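Side-chain contact in interferon-inducible and double-stranded-dependent eIF-2kinase (Carassius auratus, PDB 4KMF), which binds Z-DNA through its Zalpha domain, the part crystallised here, and probably phosphorylates the translation initiation factor eIF2alpha through its kinase domain: residues I11-Q16 with A22-K27. Sequence-based numbering, arbitrary orientation.
Sequences IDFLRQ and ALTIAK
Phe13 reaches from helix 2-17 to Ile25 on helix 22-29 and brings the CD1-CE1 bond of its ring obliquely up to that residue's inner methylene: Phe13 CE1 and CD1 each stand 3.8 Å from Ile25 CG1. The ring gets there because chi1 of -178° sets CG opposite the backbone nitrogen and directs the ring to helix 22-29. Deeper in, Leu14 meets the end of the same isoleucine at about a right angle, methyl to methyl, with Leu14 CD2 3.9 Å from Ile25 CD1. Ile25, almost fully extended (chi2 169°), thus offers its inner carbon to the aromatic ring and its terminal methyl to the leucine. These helices are the first two of the winged helix-turn-helix fold of Zalpha domains, and the short axis segments approach to 10.8 Å at 112°, a separation bridged by the Phe13 ring, whose CE1 also comes within 4.0 Å of Ile25 CA. Val36 of helix 33-45 packs on Ile25, while Leu61 of strand 58-61 touches Leu14, so this buried half merges with the domain core. Toward solvent the fit slackens: Phe13 CZ lies 4.1 Å from Thr24 CG2, the methyl of an exposed residue. An alanine in place of Phe13 would probably open a gap between the helices, stripping one flank of Ile25 and depriving the Thr24 methyl of an apolar neighbour. The Phe13 side chain also touches Glu28 and Ile29 of helix 22-29.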
# COMPACT_ATOMS: atom_id res chain seq x y z
N ILE A 11 16.80 10.56 -10.92
CA ILE A 11 18.25 10.66 -10.68
C ILE A 11 18.76 12.10 -10.86
O ILE A 11 19.54 12.60 -10.03
CB ILE A 11 19.06 9.67 -11.57
CG1 ILE A 11 18.68 8.22 -11.24
CG2 ILE A 11 20.58 9.89 -11.46
CD1 ILE A 11 18.99 7.78 -9.81
N ASP A 12 18.31 12.77 -11.92
CA ASP A 12 18.71 14.17 -12.16
C ASP A 12 18.26 15.06 -11.01
O ASP A 12 19.01 15.95 -10.57
CB ASP A 12 18.12 14.68 -13.49
CG ASP A 12 18.72 14.00 -14.72
OD1 ASP A 12 19.80 13.35 -14.64
OD2 ASP A 12 18.11 14.13 -15.80
N PHE A 13 17.03 14.84 -10.54
CA PHE A 13 16.52 15.56 -9.40
C PHE A 13 17.42 15.40 -8.16
O PHE A 13 17.73 16.40 -7.45
CB PHE A 13 15.07 15.16 -9.09
CG PHE A 13 14.51 15.93 -7.93
CD1 PHE A 13 14.57 15.41 -6.63
CD2 PHE A 13 14.01 17.22 -8.13
CE1 PHE A 13 14.12 16.18 -5.54
CE2 PHE A 13 13.52 17.96 -7.04
CZ PHE A 13 13.57 17.44 -5.76
N LEU A 14 17.80 14.16 -7.85
CA LEU A 14 18.69 13.95 -6.70
C LEU A 14 20.07 14.53 -6.91
O LEU A 14 20.66 15.03 -5.96
CB LEU A 14 18.75 12.48 -6.29
CG LEU A 14 17.41 11.90 -5.86
CD1 LEU A 14 17.47 10.39 -5.82
CD2 LEU A 14 16.94 12.46 -4.50
N ARG A 15 20.60 14.46 -8.12
CA ARG A 15 21.90 15.10 -8.44
C ARG A 15 21.81 16.62 -8.23
O ARG A 15 22.76 17.23 -7.68
CB ARG A 15 22.35 14.77 -9.86
N GLN A 16 20.69 17.23 -8.63
CA GLN A 16 20.53 18.69 -8.55
C GLN A 16 20.18 19.16 -7.14
O GLN A 16 20.58 20.25 -6.73
CB GLN A 16 19.49 19.19 -9.56
N ALA A 22 10.61 11.02 -0.54
CA ALA A 22 9.76 10.74 -1.70
C ALA A 22 8.75 11.85 -1.99
O ALA A 22 8.50 12.16 -3.14
CB ALA A 22 9.02 9.41 -1.54
N LEU A 23 8.19 12.45 -0.94
CA LEU A 23 7.12 13.43 -1.12
C LEU A 23 7.67 14.63 -1.87
O LEU A 23 7.05 15.12 -2.78
CB LEU A 23 6.53 13.81 0.24
CG LEU A 23 5.18 14.51 0.12
CD1 LEU A 23 4.12 13.65 0.80
CD2 LEU A 23 5.23 15.92 0.73
N THR A 24 8.88 15.04 -1.55
CA THR A 24 9.51 16.14 -2.28
C THR A 24 9.80 15.86 -3.77
O THR A 24 9.56 16.70 -4.64
CB THR A 24 10.78 16.48 -1.58
OG1 THR A 24 10.45 16.83 -0.23
CG2 THR A 24 11.48 17.65 -2.26
N ILE A 25 10.36 14.68 -4.03
CA ILE A 25 10.67 14.24 -5.37
C ILE A 25 9.37 14.16 -6.15
O ILE A 25 9.29 14.64 -7.29
CB ILE A 25 11.32 12.83 -5.33
CG1 ILE A 25 12.63 12.84 -4.52
CG2 ILE A 25 11.55 12.31 -6.76
CD1 ILE A 25 13.19 11.45 -4.21
N ALA A 26 8.34 13.58 -5.56
CA ALA A 26 7.03 13.50 -6.25
C ALA A 26 6.47 14.85 -6.67
O ALA A 26 5.99 14.99 -7.80
CB ALA A 26 6.03 12.76 -5.41
N LYS A 27 6.55 15.85 -5.80
CA LYS A 27 6.03 17.17 -6.13
C LYS A 27 6.76 17.79 -7.32
O LYS A 27 6.13 18.42 -8.18
CB LYS A 27 6.13 18.09 -4.90